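Local coordinates for protein angiotensin-converting enzyme (Anopheles gambiae, PDB 6S1Y) that is a zinc metallopeptidase of the angiotensin-converting enzyme family, probably cleaving peptides, and is seen here holding a gamma-glutamyl dipeptide at its metal, at residues P286-D294 against F309-K317; R350-E358 against V390-P398. All blocks are in the same frame, centred on the assembly; numbering follows the deposited sequence.

Interaction 1 (P286-D294 against F309-K317)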
loop_
_atom_site.group_PDB
_atom_site.type_symbol
_atom_site.label_atom_id
_atom_site.label_comp_id
_atom_site.label_asym_id
_atom_site.label_seq_id
_atom_site.Cartn_x
_atom_site.Cartn_y
_atom_site.Cartn_z
ATOM N N PRO A 286 17.048 -11.910 6.526
ATOM C CA PRO A 286 16.354 -11.257 5.408
ATOM C C PRO A 286 16.497 -11.997 4.089
ATOM O O PRO A 286 15.505 -12.165 3.361
ATOM C CB PRO A 286 17.011 -9.876 5.376
ATOM C CG PRO A 286 17.344 -9.624 6.832
ATOM C CD PRO A 286 17.775 -10.952 7.379
ATOM N N ILE A 287 17.703 -12.463 3.754
ATOM C CA ILE A 287 17.896 -13.120 2.463
ATOM C C ILE A 287 17.101 -14.416 2.406
ATOM O O ILE A 287 16.457 -14.718 1.395
ATOM C CB ILE A 287 19.398 -13.356 2.194
ATOM C CG1 ILE A 287 19.964 -12.190 1.381
ATOM C CG2 ILE A 287 19.625 -14.648 1.459
ATOM C CD1 ILE A 287 21.486 -12.113 1.418
ATOM N N LYS A 288 17.161 -15.219 3.472
ATOM C CA LYS A 288 16.316 -16.408 3.528
ATOM C C LYS A 288 14.859 -16.039 3.256
ATOM O O LYS A 288 14.155 -16.749 2.535
ATOM C CB LYS A 288 16.482 -17.090 4.887
ATOM C CG LYS A 288 15.600 -18.314 5.131
ATOM C CD LYS A 288 15.884 -19.464 4.177
ATOM C CE LYS A 288 15.256 -20.776 4.683
ATOM N NZ LYS A 288 15.097 -21.798 3.588
ATOM N N MET A 289 14.403 -14.893 3.785
ATOM C CA MET A 289 12.997 -14.519 3.622
ATOM C C MET A 289 12.666 -14.253 2.160
ATOM O O MET A 289 11.624 -14.703 1.664
ATOM C CB MET A 289 12.669 -13.288 4.480
ATOM C CG MET A 289 12.642 -13.571 5.965
ATOM S SD MET A 289 12.866 -12.099 6.981
ATOM C CE MET A 289 11.261 -11.293 6.778
ATOM N N PHE A 290 13.547 -13.543 1.451
ATOM C CA PHE A 290 13.313 -13.309 0.025
ATOM C C PHE A 290 13.460 -14.589 -0.791
ATOM O O PHE A 290 12.745 -14.781 -1.783
ATOM C CB PHE A 290 14.272 -12.231 -0.478
ATOM C CG PHE A 290 13.889 -10.838 -0.051
ATOM C CD1 PHE A 290 14.320 -10.328 1.154
ATOM C CD2 PHE A 290 13.092 -10.049 -0.855
ATOM C CE1 PHE A 290 13.964 -9.057 1.559
ATOM C CE2 PHE A 290 12.728 -8.785 -0.463
ATOM C CZ PHE A 290 13.174 -8.282 0.753
ATOM N N GLN A 291 14.361 -15.479 -0.387
ATOM C CA GLN A 291 14.490 -16.763 -1.065
ATOM C C GLN A 291 13.187 -17.539 -0.998
ATOM O O GLN A 291 12.743 -18.111 -1.996
ATOM C CB GLN A 291 15.634 -17.560 -0.439
ATOM C CG GLN A 291 17.007 -17.146 -0.945
ATOM C CD GLN A 291 18.161 -17.733 -0.140
ATOM O OE1 GLN A 291 18.038 -18.011 1.059
ATOM N NE2 GLN A 291 19.302 -17.910 -0.805
ATOM N N MET A 292 12.521 -17.524 0.153
ATOM C CA MET A 292 11.248 -18.234 0.250
ATOM C C MET A 292 10.153 -17.581 -0.581
ATOM O O MET A 292 9.302 -18.287 -1.130
ATOM C CB MET A 292 10.834 -18.339 1.702
ATOM C CG MET A 292 11.695 -19.360 2.419
ATOM S SD MET A 292 11.335 -19.396 4.166
ATOM C CE MET A 292 9.698 -20.131 4.103
ATOM N N GLY A 293 10.161 -16.257 -0.726
ATOM C CA GLY A 293 9.191 -15.631 -1.608
ATOM C C GLY A 293 9.481 -15.920 -3.072
ATOM O O GLY A 293 8.558 -16.068 -3.880
ATOM N N ASP A 294 10.770 -15.981 -3.434
ATOM C CA ASP A 294 11.170 -16.439 -4.763
ATOM C C ASP A 294 10.652 -17.849 -5.026
ATOM O O ASP A 294 10.071 -18.125 -6.081
ATOM C CB ASP A 294 12.706 -16.397 -4.875
ATOM C CG ASP A 294 13.209 -16.468 -6.322
ATOM O OD1 ASP A 294 12.406 -16.309 -7.264
ATOM O OD2 ASP A 294 14.434 -16.688 -6.511
ATOM N N PHE A 309 18.775 -8.745 -9.608
ATOM C CA PHE A 309 18.005 -8.431 -8.413
ATOM C C PHE A 309 18.828 -8.632 -7.145
ATOM O O PHE A 309 18.807 -7.783 -6.241
ATOM C CB PHE A 309 16.739 -9.287 -8.338
ATOM C CG PHE A 309 16.042 -9.172 -7.028
ATOM C CD1 PHE A 309 16.420 -9.969 -5.957
ATOM C CD2 PHE A 309 15.042 -8.227 -6.844
ATOM C CE1 PHE A 309 15.795 -9.839 -4.726
ATOM C CE2 PHE A 309 14.406 -8.099 -5.617
ATOM C CZ PHE A 309 14.782 -8.898 -4.558
ATOM N N TRP A 310 19.521 -9.781 -7.033
ATOM C CA TRP A 310 20.315 -10.063 -5.842
ATOM C C TRP A 310 21.546 -9.164 -5.747
ATOM O O TRP A 310 21.983 -8.834 -4.638
ATOM C CB TRP A 310 20.745 -11.536 -5.815
ATOM C CG TRP A 310 19.596 -12.494 -5.746
ATOM C CD1 TRP A 310 19.103 -13.263 -6.759
ATOM C CD2 TRP A 310 18.780 -12.763 -4.604
ATOM N NE1 TRP A 310 18.039 -14.008 -6.315
ATOM C CE2 TRP A 310 17.811 -13.709 -4.995
ATOM C CE3 TRP A 310 18.765 -12.285 -3.285
ATOM C CZ2 TRP A 310 16.840 -14.190 -4.112
ATOM C CZ3 TRP A 310 17.821 -12.769 -2.418
ATOM C CH2 TRP A 310 16.866 -13.717 -2.829
ATOM N N ASP A 311 22.130 -8.772 -6.890
ATOM C CA ASP A 311 23.364 -7.988 -6.852
ATOM C C ASP A 311 23.101 -6.578 -6.346
ATOM O O ASP A 311 23.839 -6.060 -5.509
ATOM C CB ASP A 311 24.006 -7.883 -8.237
ATOM C CG ASP A 311 24.532 -9.203 -8.757
ATOM O OD1 ASP A 311 24.896 -10.095 -7.939
ATOM O OD2 ASP A 311 24.579 -9.327 -10.012
ATOM N N LYS A 312 22.043 -5.942 -6.865
ATOM C CA LYS A 312 21.819 -4.512 -6.712
ATOM C C LYS A 312 20.716 -4.154 -5.719
ATOM O O LYS A 312 20.563 -2.976 -5.397
ATOM C CB LYS A 312 21.495 -3.903 -8.091
ATOM C CG LYS A 312 22.621 -4.084 -9.114
ATOM C CD LYS A 312 22.223 -3.569 -10.494
ATOM C CE LYS A 312 23.381 -3.689 -11.491
ATOM N NZ LYS A 312 22.967 -3.399 -12.906
ATOM N N SER A 313 19.962 -5.125 -5.209
ATOM C CA SER A 313 18.932 -4.833 -4.223
ATOM C C SER A 313 19.535 -4.514 -2.864
ATOM O O SER A 313 20.644 -4.929 -2.531
ATOM C CB SER A 313 17.957 -5.998 -4.078
ATOM O OG SER A 313 17.072 -6.056 -5.195
ATOM N N ILE A 314 18.789 -3.729 -2.089
ATOM C CA ILE A 314 19.114 -3.404 -0.702
ATOM C C ILE A 314 18.052 -4.079 0.164
ATOM O O ILE A 314 16.896 -3.627 0.195
ATOM C CB ILE A 314 19.132 -1.885 -0.482
ATOM C CG1 ILE A 314 20.169 -1.203 -1.385
ATOM C CG2 ILE A 314 19.395 -1.567 0.968
ATOM C CD1 ILE A 314 20.149 0.332 -1.274
ATOM N N LEU A 315 18.432 -5.133 0.890
ATOM C CA LEU A 315 17.486 -5.966 1.627
ATOM C C LEU A 315 17.658 -5.910 3.135
ATOM O O LEU A 315 16.932 -6.608 3.843
ATOM C CB LEU A 315 17.611 -7.434 1.192
ATOM C CG LEU A 315 17.706 -7.697 -0.306
ATOM C CD1 LEU A 315 17.817 -9.192 -0.579
ATOM C CD2 LEU A 315 16.506 -7.143 -1.031
ATOM N N GLU A 316 18.617 -5.144 3.638
ATOM C CA GLU A 316 18.755 -4.853 5.059
ATOM C C GLU A 316 19.021 -3.360 5.160
ATOM O O GLU A 316 19.448 -2.734 4.183
ATOM C CB GLU A 316 19.913 -5.581 5.748
ATOM C CG GLU A 316 19.875 -7.095 5.732
ATOM C CD GLU A 316 20.672 -7.735 6.883
ATOM O OE1 GLU A 316 21.467 -7.031 7.557
ATOM O OE2 GLU A 316 20.483 -8.947 7.116
ATOM N N LYS A 317 18.807 -2.791 6.347
ATOM C CA LYS A 317 19.214 -1.407 6.582
ATOM C C LYS A 317 20.738 -1.327 6.577
ATOM O O LYS A 317 21.388 -2.041 7.349
ATOM C CB LYS A 317 18.677 -0.881 7.911
ATOM C CG LYS A 317 18.753 0.642 8.041
ATOM C CD LYS A 317 18.240 1.099 9.412
ATOM C CE LYS A 317 18.365 2.602 9.617
ATOM N NZ LYS A 317 18.018 2.987 11.024
HETATM O O HOH W 1 16.592 -15.961 -7.856
#
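The first turns of helix 286-299 lie against the end of helix 307-312 and the loop after it, and the backbones come nearest where the CA atoms of P286 and L315 are 6.6 Å apart. This is a helix packed on a helix end and the loop that follows, in the largely helical ACE fold, and no direct hydrogen bond crosses it. L315 and W310 carry it between them: L315 CD2 sits over one face of the F290 ring, a CH-pi contact 4.1 Å from the centroid and 15° off the normal, while CD1 reaches I287 CG1. With CG anti to its carbonyl carbon (chi1 -62°), W310 swings its six-membered ring to the helix, where CH2 comes within 3.8 Å of F290 CB and also touches Q291 CG. F309 CD1 lies over one face of the indole, and the F309 ring offers its edge to F290 CD2. F290 is wedged among three side chains, and it also packs on I341 of strand 339-342. Next along the chain from L315, E316 crosses P286 at about a right angle and lays its carboxylate beside the proline ring, OE2 being 3.2 Å from P286 CG. D294 OD1 is bonded to L305 N, and a water accepts from W310 NE1 at 2.9 Å and donates to D294 OD2 at 2.6 Å.

Interaction 2 (R350-E358 against V390-P398). With ZN (zinc ion), chain G; KSN ((2~{S})-2-[[(4~{S})-4-azanyl-5-oxidanyl-5-oxidanylidene-pentanoyl]amino]pentanedioic acid), chain H.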
loop_
_atom_site.group_PDB
_atom_site.type_symbol
_atom_site.label_atom_id
_atom_site.label_comp_id
_atom_site.label_asym_id
_atom_site.label_seq_id
_atom_site.Cartn_x
_atom_site.Cartn_y
_atom_site.Cartn_z
ATOM N N ARG A 350 5.280 -9.932 10.260
ATOM C CA ARG A 350 4.829 -8.739 9.543
ATOM C C ARG A 350 5.730 -8.458 8.339
ATOM O O ARG A 350 5.258 -8.351 7.202
ATOM C CB ARG A 350 4.811 -7.559 10.520
ATOM C CG ARG A 350 4.192 -6.264 10.011
ATOM C CD ARG A 350 4.149 -5.231 11.138
ATOM N NE ARG A 350 5.491 -4.803 11.553
ATOM C CZ ARG A 350 6.159 -5.271 12.607
ATOM N NH1 ARG A 350 7.376 -4.795 12.871
ATOM N NH2 ARG A 350 5.628 -6.212 13.407
ATOM N N GLU A 351 7.039 -8.377 8.571
ATOM C CA GLU A 351 7.980 -8.092 7.496
ATOM C C GLU A 351 8.007 -9.213 6.456
ATOM O O GLU A 351 8.212 -8.954 5.266
ATOM C CB GLU A 351 9.381 -7.872 8.085
ATOM C CG GLU A 351 9.567 -6.584 8.897
ATOM C CD GLU A 351 10.034 -5.398 8.050
ATOM O OE1 GLU A 351 10.073 -4.261 8.577
ATOM O OE2 GLU A 351 10.356 -5.589 6.868
ATOM N N PHE A 352 7.797 -10.458 6.875
ATOM C CA PHE A 352 7.686 -11.552 5.916
ATOM C C PHE A 352 6.596 -11.283 4.888
ATOM O O PHE A 352 6.779 -11.583 3.705
ATOM C CB PHE A 352 7.407 -12.861 6.661
ATOM C CG PHE A 352 7.780 -14.107 5.899
ATOM C CD1 PHE A 352 8.860 -14.128 5.024
ATOM C CD2 PHE A 352 7.062 -15.274 6.085
ATOM C CE1 PHE A 352 9.217 -15.303 4.342
ATOM C CE2 PHE A 352 7.406 -16.454 5.400
ATOM C CZ PHE A 352 8.491 -16.463 4.536
ATOM N N PHE A 353 5.442 -10.725 5.318
ATOM C CA PHE A 353 4.382 -10.373 4.372
ATOM C C PHE A 353 4.775 -9.178 3.511
ATOM O O PHE A 353 4.423 -9.122 2.329
ATOM C CB PHE A 353 3.053 -10.075 5.103
ATOM C CG PHE A 353 2.486 -11.270 5.791
ATOM C CD1 PHE A 353 2.342 -12.475 5.110
ATOM C CD2 PHE A 353 2.163 -11.221 7.141
ATOM C CE1 PHE A 353 1.864 -13.597 5.758
ATOM C CE2 PHE A 353 1.685 -12.338 7.792
ATOM C CZ PHE A 353 1.534 -13.530 7.107
ATOM N N VAL A 354 5.460 -8.184 4.090
ATOM C CA VAL A 354 5.957 -7.087 3.260
ATOM C C VAL A 354 6.859 -7.635 2.157
ATOM O O VAL A 354 6.761 -7.226 0.997
ATOM C CB VAL A 354 6.683 -6.034 4.116
ATOM C CG1 VAL A 354 7.366 -5.023 3.225
ATOM C CG2 VAL A 354 5.697 -5.317 5.065
ATOM N N VAL A 355 7.730 -8.598 2.499
ATOM C CA VAL A 355 8.593 -9.222 1.495
ATOM C C VAL A 355 7.766 -9.677 0.306
ATOM O O VAL A 355 8.045 -9.320 -0.845
ATOM C CB VAL A 355 9.388 -10.381 2.125
ATOM C CG1 VAL A 355 10.061 -11.246 1.067
ATOM C CG2 VAL A 355 10.450 -9.818 3.084
ATOM N N HIS A 356 6.703 -10.432 0.574
ATOM C CA HIS A 356 5.841 -10.916 -0.498
ATOM C C HIS A 356 5.162 -9.773 -1.247
ATOM O O HIS A 356 5.072 -9.808 -2.478
ATOM C CB HIS A 356 4.790 -11.864 0.067
ATOM C CG HIS A 356 5.341 -13.193 0.459
ATOM N ND1 HIS A 356 5.973 -13.403 1.661
ATOM C CD2 HIS A 356 5.377 -14.376 -0.200
ATOM C CE1 HIS A 356 6.371 -14.661 1.730
ATOM N NE2 HIS A 356 6.018 -15.271 0.615
ATOM N N HIS A 357 4.649 -8.770 -0.530
ATOM C CA HIS A 357 4.039 -7.624 -1.210
ATOM C C HIS A 357 4.998 -7.054 -2.248
ATOM O O HIS A 357 4.632 -6.837 -3.412
ATOM C CB HIS A 357 3.645 -6.536 -0.196
ATOM C CG HIS A 357 3.143 -5.268 -0.826
ATOM N ND1 HIS A 357 1.814 -5.059 -1.131
ATOM C CD2 HIS A 357 3.799 -4.149 -1.224
ATOM C CE1 HIS A 357 1.674 -3.869 -1.690
ATOM N NE2 HIS A 357 2.862 -3.295 -1.754
ATOM N N GLU A 358 6.241 -6.798 -1.828
ATOM C CA GLU A 358 7.229 -6.199 -2.723
ATOM C C GLU A 358 7.621 -7.153 -3.854
ATOM O O GLU A 358 7.747 -6.732 -5.011
ATOM C CB GLU A 358 8.452 -5.775 -1.911
ATOM C CG GLU A 358 8.170 -4.759 -0.807
ATOM C CD GLU A 358 7.548 -3.470 -1.324
ATOM O OE1 GLU A 358 7.753 -3.140 -2.509
ATOM O OE2 GLU A 358 6.838 -2.784 -0.546
ATOM N N VAL A 390 -1.940 -11.356 -2.712
ATOM C CA VAL A 390 -2.592 -12.636 -3.008
ATOM C C VAL A 390 -1.736 -13.789 -2.503
ATOM O O VAL A 390 -2.231 -14.710 -1.848
ATOM C CB VAL A 390 -2.882 -12.765 -4.513
ATOM C CG1 VAL A 390 -3.253 -14.200 -4.861
ATOM C CG2 VAL A 390 -4.011 -11.798 -4.917
ATOM N N LEU A 391 -0.428 -13.742 -2.769
ATOM C CA LEU A 391 0.440 -14.765 -2.199
ATOM C C LEU A 391 0.372 -14.735 -0.679
ATOM O O LEU A 391 0.306 -15.788 -0.035
ATOM C CB LEU A 391 1.893 -14.596 -2.658
ATOM C CG LEU A 391 2.233 -14.703 -4.146
ATOM C CD1 LEU A 391 3.659 -15.234 -4.351
ATOM C CD2 LEU A 391 1.239 -15.546 -4.872
ATOM N N SER A 392 0.410 -13.534 -0.084
ATOM C CA SER A 392 0.404 -13.448 1.374
ATOM C C SER A 392 -0.851 -14.075 1.964
ATOM O O SER A 392 -0.800 -14.618 3.077
ATOM C CB SER A 392 0.512 -11.992 1.831
ATOM O OG SER A 392 1.814 -11.501 1.609
ATOM N N LEU A 393 -1.983 -14.005 1.251
ATOM C CA LEU A 393 -3.189 -14.697 1.723
ATOM C C LEU A 393 -2.961 -16.205 1.854
ATOM O O LEU A 393 -3.419 -16.819 2.818
ATOM C CB LEU A 393 -4.375 -14.412 0.796
ATOM C CG LEU A 393 -5.010 -13.022 0.972
ATOM C CD1 LEU A 393 -6.079 -12.744 -0.077
ATOM C CD2 LEU A 393 -5.627 -12.875 2.339
ATOM N N SER A 394 -2.266 -16.825 0.890
ATOM C CA SER A 394 -1.972 -18.252 1.004
ATOM C C SER A 394 -0.943 -18.506 2.101
ATOM O O SER A 394 -1.104 -19.430 2.910
ATOM C CB SER A 394 -1.460 -18.820 -0.330
ATOM O OG SER A 394 -2.496 -18.978 -1.291
ATOM N N VAL A 395 0.115 -17.684 2.143
ATOM C CA VAL A 395 1.187 -17.878 3.107
ATOM C C VAL A 395 0.669 -17.786 4.528
ATOM O O VAL A 395 1.246 -18.375 5.448
ATOM C CB VAL A 395 2.308 -16.842 2.890
ATOM C CG1 VAL A 395 3.258 -16.895 4.056
ATOM C CG2 VAL A 395 3.053 -17.099 1.609
ATOM N N SER A 396 -0.413 -17.028 4.741
ATOM C CA SER A 396 -0.879 -16.796 6.094
ATOM C C SER A 396 -1.639 -17.985 6.661
ATOM O O SER A 396 -1.771 -18.082 7.883
ATOM C CB SER A 396 -1.747 -15.542 6.132
ATOM O OG SER A 396 -2.995 -15.754 5.488
ATOM N N THR A 397 -2.103 -18.899 5.819
ATOM C CA THR A 397 -2.904 -20.012 6.300
ATOM C C THR A 397 -2.090 -20.921 7.215
ATOM O O THR A 397 -0.879 -21.092 7.026
ATOM C CB THR A 397 -3.435 -20.849 5.144
ATOM O OG1 THR A 397 -2.327 -21.400 4.424
ATOM C CG2 THR A 397 -4.295 -20.010 4.226
ATOM N N PRO A 398 -2.732 -21.511 8.226
ATOM C CA PRO A 398 -2.062 -22.573 8.986
ATOM C C PRO A 398 -1.523 -23.685 8.101
ATOM O O PRO A 398 -0.416 -24.174 8.334
ATOM C CB PRO A 398 -3.166 -23.066 9.929
ATOM C CG PRO A 398 -4.065 -21.912 10.091
ATOM C CD PRO A 398 -4.082 -21.222 8.745
HETATM ZN ZN ZN G . 3.058 -1.835 -3.109
HETATM C C10 KSN H . 6.492 3.699 -3.524
HETATM C C13 KSN H . 4.548 -0.200 -1.901
HETATM C C17 KSN H . 1.715 0.939 3.884
HETATM C C02 KSN H . 1.524 -0.307 3.010
HETATM C C03 KSN H . 2.295 -0.317 1.683
HETATM C C04 KSN H . 3.500 0.603 1.575
HETATM C C05 KSN H . 4.852 -0.102 1.297
HETATM C C07 KSN H . 5.143 0.946 -1.046
HETATM C C08 KSN H . 6.178 1.785 -1.784
HETATM C C09 KSN H . 5.575 2.607 -2.939
HETATM N N01 KSN H . 0.103 -0.494 2.696
HETATM N N06 KSN H . 5.631 0.127 0.072
HETATM O O11 KSN H . 7.483 4.114 -2.846
HETATM O O12 KSN H . 6.265 4.207 -4.675
HETATM O O14 KSN H . 5.169 -1.297 -1.942
HETATM O O15 KSN H . 3.466 -0.083 -2.508
HETATM O O16 KSN H . 5.320 -0.810 2.139
HETATM O O18 KSN H . 2.691 0.951 4.682
HETATM O O19 KSN H . 0.959 1.947 3.864
HETATM O O HOH W 2 1.451 -8.912 1.724
#
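The imidazole of H356 meets V395 obliquely, with V395 CG2 3.6 Å from its NE2, while H356 CE1 stands over the centre of one face of the F352 ring and H357 has an oxygen of the bound dipeptide at its ring edge. These rings belong to helix 349-368, which carries the HExxH zinc-binding motif of the ACE family (H357, E358, H361); segments 350-358 and 390-395 run roughly antiparallel, at 143°, their axes 8.9 Å apart at closest approach. H356 is held by its own helix: ND1 donates to F352 O at 166°, with the acceptor close to the ring plane, which fixes the rotation of the imidazole. The F353 ring slides past V395 in the opposite direction, its CE1 4.0 Å from V395 CG1. S392 OG lies 3.4 Å from H356 CB, and a water accepts from this hydroxyl and donates to F353 O, joining the two helices. Next in sequence to H356, H357 has CG anti to the backbone N (chi1 174°), which carries its ring clear of S392 and V395 to the zinc and to E385 and D389, earlier in helix 381-395. H361 and E385 complete the protein ligands, and O15 and O14 of the dipeptide also bind the metal; E358 OE2 lies 2.6 Å from that O14. D389 OD1 accepts from H357 ND1, orienting the ring, whose NE2 binds zinc at 2.0 Å.

Overall arrangement
Interactions 1 and 2 follow one another along the chain, the first closing before the second opens, and their centres lie about 15 Å apart on the same side of the chain's centre. They meet where helix 286-299 packs on helix 349-368: M289 CE is 3.6 Å from F352 N, and F290 CD2 is 3.8 Å from V355 CG1. Helix 286-299 also touches helix 381-395, through F296 on L391 and V395. Helices 286-299, 349-368 and 381-395 thus pack mutually, each against the other two. Within interaction 2, R350-E358 touches zinc and dipeptide through H357 and E358, whereas interaction 1 is a layer further out, with the F290 side chain about 12 Å from the zinc.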